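Local coordinates for protein exopolygalacturonase (Yersinia enterocolitica, PDB 2UVF) that hydrolyses polygalacturonate of pectin as a family 28 exopolygalacturonase and is seen here holding digalacturonic acid in its cleft, at residues 368-373 with 381-386; 345-350 with 355-360. All blocks are in the same frame, centred on the assembly; numbering follows the deposited sequence.

Contact 1: 368-373 with 381-386. With ADA (alpha-D-galactopyranuronic acid), chain C; SO4 (sulfate ion), chain G.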
loop_
_atom_site.group_PDB
_atom_site.type_symbol
_atom_site.label_atom_id
_atom_site.label_comp_id
_atom_site.label_asym_id
_atom_site.label_seq_id
_atom_site.Cartn_x
_atom_site.Cartn_y
_atom_site.Cartn_z
ATOM N N ASN A 368 2.139 -0.234 9.525
ATOM C CA ASN A 368 1.129 0.031 10.528
ATOM C C ASN A 368 0.949 1.543 10.764
ATOM O O ASN A 368 1.803 2.189 11.355
ATOM C CB ASN A 368 1.525 -0.670 11.842
ATOM C CG ASN A 368 0.560 -0.379 12.997
ATOM O OD1 ASN A 368 -0.545 0.129 12.800
ATOM N ND2 ASN A 368 0.978 -0.730 14.216
ATOM N N GLY A 369 -0.165 2.095 10.291
ATOM C CA GLY A 369 -0.565 3.436 10.681
ATOM C C GLY A 369 0.244 4.544 10.068
ATOM O O GLY A 369 0.492 5.589 10.704
ATOM N N LEU A 370 0.669 4.330 8.830
ATOM C CA LEU A 370 1.375 5.376 8.101
ATOM C C LEU A 370 0.346 6.350 7.540
ATOM O O LEU A 370 -0.811 5.994 7.309
ATOM C CB LEU A 370 2.253 4.788 6.985
ATOM C CG LEU A 370 3.130 3.549 7.259
ATOM C CD1 LEU A 370 3.861 3.102 5.953
ATOM C CD2 LEU A 370 4.139 3.780 8.343
ATOM N N ILE A 371 0.763 7.592 7.354
ATOM C CA ILE A 371 -0.095 8.607 6.778
ATOM C C ILE A 371 0.593 9.072 5.483
ATOM O O ILE A 371 1.673 9.633 5.538
ATOM C CB ILE A 371 -0.348 9.752 7.830
ATOM C CG1 ILE A 371 -1.079 9.175 9.073
ATOM C CG2 ILE A 371 -1.115 10.911 7.230
ATOM C CD1 ILE A 371 -0.806 9.930 10.355
ATOM N N HIS A 372 -0.011 8.777 4.326
ATOM C CA HIS A 372 0.557 9.150 3.023
ATOM C C HIS A 372 -0.181 10.371 2.530
ATOM O O HIS A 372 -1.373 10.317 2.330
ATOM C CB HIS A 372 0.425 7.996 1.985
ATOM C CG HIS A 372 0.743 6.652 2.555
ATOM N ND1 HIS A 372 1.988 6.071 2.438
ATOM C CD2 HIS A 372 0.006 5.813 3.317
ATOM C CE1 HIS A 372 1.994 4.918 3.090
ATOM N NE2 HIS A 372 0.803 4.736 3.631
ATOM N N GLN A 373 0.536 11.472 2.355
ATOM C CA GLN A 373 -0.044 12.704 1.880
ATOM C C GLN A 373 0.810 13.208 0.704
ATOM O O GLN A 373 1.697 14.068 0.860
ATOM C CB GLN A 373 -0.107 13.734 3.024
ATOM C CG GLN A 373 -0.860 13.300 4.313
ATOM C CD GLN A 373 -0.736 14.353 5.418
ATOM O OE1 GLN A 373 0.273 15.062 5.503
ATOM N NE2 GLN A 373 -1.755 14.471 6.248
ATOM N N ASP A 381 3.091 6.759 -5.764
ATOM C CA ASP A 381 2.225 5.731 -5.170
ATOM C C ASP A 381 2.550 5.585 -3.695
ATOM O O ASP A 381 3.634 5.967 -3.271
ATOM C CB ASP A 381 2.187 4.379 -5.939
ATOM C CG ASP A 381 3.509 3.966 -6.506
ATOM O OD1 ASP A 381 4.559 4.342 -5.898
ATOM O OD2 ASP A 381 3.489 3.241 -7.551
ATOM N N GLY A 382 1.599 5.068 -2.920
ATOM C CA GLY A 382 1.760 5.004 -1.465
ATOM C C GLY A 382 2.777 3.952 -1.059
ATOM O O GLY A 382 3.827 4.282 -0.528
ATOM N N ILE A 383 2.454 2.681 -1.300
ATOM C CA ILE A 383 3.380 1.593 -1.026
ATOM C C ILE A 383 3.436 0.670 -2.230
ATOM O O ILE A 383 2.399 0.184 -2.695
ATOM C CB ILE A 383 3.008 0.777 0.258
ATOM C CG1 ILE A 383 2.855 1.691 1.497
ATOM C CG2 ILE A 383 4.074 -0.319 0.513
ATOM C CD1 ILE A 383 2.251 1.037 2.741
ATOM N N GLU A 384 4.646 0.452 -2.750
ATOM C CA GLU A 384 4.877 -0.604 -3.737
ATOM C C GLU A 384 5.364 -1.869 -3.058
ATOM O O GLU A 384 6.275 -1.804 -2.241
ATOM C CB GLU A 384 5.915 -0.185 -4.782
ATOM C CG GLU A 384 5.459 0.904 -5.680
ATOM C CD GLU A 384 6.477 1.260 -6.712
ATOM O OE1 GLU A 384 7.578 0.675 -6.716
ATOM O OE2 GLU A 384 6.168 2.124 -7.538
ATOM N N PHE A 385 4.739 -3.002 -3.396
ATOM C CA PHE A 385 5.235 -4.317 -3.027
ATOM C C PHE A 385 5.720 -5.012 -4.316
ATOM O O PHE A 385 4.956 -5.194 -5.266
ATOM C CB PHE A 385 4.174 -5.137 -2.284
ATOM C CG PHE A 385 3.852 -4.630 -0.895
ATOM C CD1 PHE A 385 4.806 -4.678 0.122
ATOM C CD2 PHE A 385 2.577 -4.122 -0.600
ATOM C CE1 PHE A 385 4.518 -4.205 1.413
ATOM C CE2 PHE A 385 2.275 -3.653 0.685
ATOM C CZ PHE A 385 3.250 -3.698 1.695
ATOM N N GLY A 386 7.010 -5.350 -4.358
ATOM C CA GLY A 386 7.625 -5.892 -5.570
ATOM C C GLY A 386 8.381 -7.185 -5.344
ATOM O O GLY A 386 9.405 -7.204 -4.644
HETATM C C1 ADA C . 4.951 0.213 -12.485
HETATM C C2 ADA C . 4.768 -0.737 -11.284
HETATM C C3 ADA C . 5.320 -0.022 -10.036
HETATM C C4 ADA C . 6.826 0.335 -10.242
HETATM C C5 ADA C . 6.981 1.223 -11.496
HETATM C C6 ADA C . 8.409 1.673 -11.911
HETATM O O2 ADA C . 3.388 -1.120 -11.123
HETATM O O3 ADA C . 5.115 -0.810 -8.866
HETATM O O4 ADA C . 7.632 -0.843 -10.360
HETATM O O5 ADA C . 6.353 0.601 -12.658
HETATM O O6B ADA C . 8.710 1.520 -13.115
HETATM O O6A ADA C . 9.169 2.173 -11.046
HETATM S S SO4 G . -4.549 12.600 8.378
HETATM O O1 SO4 G . -3.875 11.931 9.494
HETATM O O2 SO4 G . -5.442 13.622 8.918
HETATM O O3 SO4 G . -3.615 13.233 7.446
HETATM O O4 SO4 G . -5.300 11.598 7.638
HETATM O O HOH W 1 3.906 6.779 0.360
#
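His372 and Ile383 meet inside the right-handed parallel beta-helix of the family 28 fold, their side chains crossing at about a right angle. The ring touches through CE1, the carbon between its two nitrogens: His372 CE1 lies 3.7 Å from Ile383 CG1 and the ring meets it obliquely. Ile383 brings its CG1 branch there because CG1 stands anti to the carbonyl carbon (chi1 -54°), with CD1 carried on toward Leu370. That leucine also crosses it at about a right angle, Leu370 CD1 lying 4.1 Å from Ile383 CD1. Polar linkage runs through one water: His372 ND1 is 2.9 Å from it, and the water donates to Gly382 O at 2.7 Å, so the buried carbonyl is joined to the ring without a direct bond. His372 NE2 is hydrogen-bonded to Asn396 OD1, and with ND1 on the water both ring nitrogens are engaged, which should restrain the ring's rotation. On the far side of 381-386, Asp381 and Glu384 belong to the glycan pocket. Strand 371-373 lies between strands 348-350 and 397-399, and strand 383-386 pairs in parallel with 357-360 and 405-408; Phe398 stacks on His372 from the next coil.

Contact 2: 345-350 with 355-360. With ADA (alpha-D-galactopyranuronic acid), chain C; ADA (alpha-D-galactopyranuronic acid), chain B.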
loop_
_atom_site.group_PDB
_atom_site.type_symbol
_atom_site.label_atom_id
_atom_site.label_comp_id
_atom_site.label_asym_id
_atom_site.label_seq_id
_atom_site.Cartn_x
_atom_site.Cartn_y
_atom_site.Cartn_z
ATOM N N ALA A 345 5.965 2.205 10.740
ATOM C CA ALA A 345 4.885 2.584 11.643
ATOM C C ALA A 345 4.825 4.080 11.970
ATOM O O ALA A 345 5.859 4.714 12.128
ATOM C CB ALA A 345 4.969 1.782 12.931
ATOM N N GLY A 346 3.606 4.617 12.072
ATOM C CA GLY A 346 3.356 5.988 12.569
ATOM C C GLY A 346 3.703 7.180 11.694
ATOM O O GLY A 346 3.120 8.276 11.850
ATOM N N PHE A 347 4.665 6.997 10.791
ATOM C CA PHE A 347 5.220 8.152 10.098
ATOM C C PHE A 347 4.340 8.668 8.987
ATOM O O PHE A 347 3.521 7.929 8.444
ATOM C CB PHE A 347 6.701 7.970 9.653
ATOM C CG PHE A 347 6.980 6.768 8.778
ATOM C CD1 PHE A 347 6.808 6.838 7.388
ATOM C CD2 PHE A 347 7.498 5.595 9.324
ATOM C CE1 PHE A 347 7.098 5.748 6.571
ATOM C CE2 PHE A 347 7.794 4.490 8.512
ATOM C CZ PHE A 347 7.598 4.574 7.124
ATOM N N THR A 348 4.508 9.955 8.686
ATOM C CA THR A 348 3.836 10.624 7.576
ATOM C C THR A 348 4.792 10.722 6.382
ATOM O O THR A 348 6.007 10.970 6.556
ATOM C CB THR A 348 3.302 12.005 8.037
ATOM O OG1 THR A 348 2.304 11.774 9.035
ATOM C CG2 THR A 348 2.657 12.799 6.915
ATOM N N VAL A 349 4.255 10.491 5.187
ATOM C CA VAL A 349 5.002 10.601 3.933
ATOM C C VAL A 349 4.456 11.785 3.159
ATOM O O VAL A 349 3.242 11.881 2.893
ATOM C CB VAL A 349 4.905 9.311 3.043
ATOM C CG1 VAL A 349 5.570 9.529 1.650
ATOM C CG2 VAL A 349 5.580 8.169 3.697
ATOM N N ARG A 350 5.351 12.685 2.775
ATOM C CA ARG A 350 4.971 13.815 1.955
ATOM C C ARG A 350 5.871 13.951 0.749
ATOM O O ARG A 350 7.006 13.553 0.812
ATOM C CB ARG A 350 5.028 15.077 2.795
ATOM C CG ARG A 350 3.873 15.131 3.782
ATOM C CD ARG A 350 3.863 16.377 4.582
ATOM N NE ARG A 350 2.659 16.385 5.384
ATOM C CZ ARG A 350 2.410 17.242 6.358
ATOM N NH1 ARG A 350 3.289 18.188 6.652
ATOM N NH2 ARG A 350 1.263 17.154 7.013
ATOM N N HIS A 355 8.405 7.742 -6.491
ATOM C CA HIS A 355 7.482 6.867 -5.750
ATOM C C HIS A 355 7.570 7.152 -4.257
ATOM O O HIS A 355 8.498 7.811 -3.803
ATOM C CB HIS A 355 7.800 5.362 -5.946
ATOM C CG HIS A 355 7.771 4.875 -7.369
ATOM N ND1 HIS A 355 6.814 5.259 -8.286
ATOM C CD2 HIS A 355 8.547 3.969 -8.006
ATOM C CE1 HIS A 355 7.020 4.638 -9.431
ATOM N NE2 HIS A 355 8.060 3.840 -9.284
ATOM N N GLY A 356 6.612 6.616 -3.494
ATOM C CA GLY A 356 6.587 6.741 -2.028
ATOM C C GLY A 356 7.456 5.665 -1.414
ATOM O O GLY A 356 8.691 5.723 -1.505
ATOM N N ILE A 357 6.811 4.651 -0.834
ATOM C CA ILE A 357 7.520 3.530 -0.194
ATOM C C ILE A 357 7.637 2.291 -1.097
ATOM O O ILE A 357 6.635 1.767 -1.579
ATOM C CB ILE A 357 6.889 3.196 1.191
ATOM C CG1 ILE A 357 7.104 4.380 2.139
ATOM C CG2 ILE A 357 7.495 1.896 1.791
ATOM C CD1 ILE A 357 6.275 4.375 3.347
ATOM N N MET A 358 8.873 1.844 -1.323
ATOM C CA MET A 358 9.151 0.681 -2.168
ATOM C C MET A 358 9.747 -0.460 -1.360
ATOM O O MET A 358 10.673 -0.246 -0.574
ATOM C CB MET A 358 10.138 1.023 -3.293
ATOM C CG MET A 358 9.659 2.060 -4.298
ATOM S SD MET A 358 10.994 2.475 -5.441
ATOM C CE MET A 358 11.113 0.938 -6.382
ATOM N N ASN A 359 9.187 -1.656 -1.552
ATOM C CA ASN A 359 9.701 -2.890 -0.984
ATOM C C ASN A 359 10.010 -3.791 -2.142
ATOM O O ASN A 359 9.122 -4.130 -2.928
ATOM C CB ASN A 359 8.658 -3.575 -0.104
ATOM C CG ASN A 359 8.317 -2.772 1.099
ATOM O OD1 ASN A 359 8.918 -2.947 2.154
ATOM N ND2 ASN A 359 7.370 -1.842 0.944
ATOM N N LEU A 360 11.285 -4.138 -2.272
ATOM C CA LEU A 360 11.738 -4.964 -3.379
ATOM C C LEU A 360 12.368 -6.235 -2.811
ATOM O O LEU A 360 13.328 -6.171 -2.043
ATOM C CB LEU A 360 12.716 -4.184 -4.279
ATOM C CG LEU A 360 12.205 -2.943 -5.052
ATOM C CD1 LEU A 360 13.316 -2.373 -5.873
ATOM C CD2 LEU A 360 10.958 -3.200 -5.937
HETATM C C1 ADA C . 4.951 0.213 -12.485
HETATM C C2 ADA C . 4.768 -0.737 -11.284
HETATM C C3 ADA C . 5.320 -0.022 -10.036
HETATM C C4 ADA C . 6.826 0.335 -10.242
HETATM C C5 ADA C . 6.981 1.223 -11.496
HETATM C C6 ADA C . 8.409 1.673 -11.911
HETATM O O2 ADA C . 3.388 -1.120 -11.123
HETATM O O3 ADA C . 5.115 -0.810 -8.866
HETATM O O4 ADA C . 7.632 -0.843 -10.360
HETATM O O5 ADA C . 6.353 0.601 -12.658
HETATM O O6B ADA C . 8.710 1.520 -13.115
HETATM O O6A ADA C . 9.169 2.173 -11.046
HETATM C C1 ADA B . 1.767 3.878 -12.128
HETATM C C2 ADA B . 3.169 3.802 -11.488
HETATM C C3 ADA B . 4.187 3.768 -12.650
HETATM C C4 ADA B . 4.070 2.365 -13.269
HETATM C C5 ADA B . 2.646 2.265 -13.845
HETATM C C6 ADA B . 2.382 0.861 -14.437
HETATM O O1 ADA B . 1.608 5.000 -13.045
HETATM O O2 ADA B . 3.413 4.843 -10.569
HETATM O O3 ADA B . 5.534 4.127 -12.251
HETATM O O4 ADA B . 4.164 1.394 -12.197
HETATM O O5 ADA B . 1.601 2.610 -12.835
HETATM O O6B ADA B . 2.000 -0.046 -13.653
HETATM O O6A ADA B . 2.558 0.701 -15.672
#
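Ile357, reaching inward from 355-360, meets Phe347 and Val349 of 345-350 in the apolar interior of the beta-helix. The second segment begins at the cleft with His355, whose NE2 donates to O6A of the chain C galacturonate at 2.7 Å and an almost straight 174°. In the same ring, His355 CE1 lies 3.2 Å from O3 of the chain B sugar, close to the ring plane, and ND1 is hydrogen-bonded to Asn379 O, so the imidazole is held from the protein as well as by the ligand. At Gly356 the chain makes its nearest backbone approach, its CA 7.3 Å from the CA of Val349. Ile357 then supplies the bridging methyl: its CD1 sits at the edge of the Phe347 ring, 3.6 Å from CE1, the side chains approaching head-on from the two walls. The same CD1 is 3.9 Å from Val349 CG2. A chi1 of 56° tucks the Phe347 ring over its own backbone, with CE1 turned to the methyl. Two residues past Ile357, Asn359 ND2 makes a weak hydrogen bond to Glu384 O in the next coil. Strand 348-350 runs parallel between 268-270 and 371-373, while 357-360 is flanked by 334-339 and 383-386.

Contacts 2 and 1, centres about 5 Å apart, join the same two faces of the beta-helix in successive coils. Parallel pairing ties them on one face, where Glu384 N lies 2.7 Å from Ile357 O, a probable hydrogen bond. On the other face a side-chain link, also probably a hydrogen bond, sets Gln373 OE1 2.7 Å from Arg350 NE. Toward the cleft, Glu384 OE2 packs 3.0 Å from His355 CD2, and Asp381 OD1 lies 3.4 Å from His355 CB. Both contacts reach the chain C galacturonate, Glu384 with its CD 3.3 Å from O3 and His355 through NE2; Asp381 makes a weak hydrogen bond to O2 of the other sugar. Inside, Leu370 packs on Ile357.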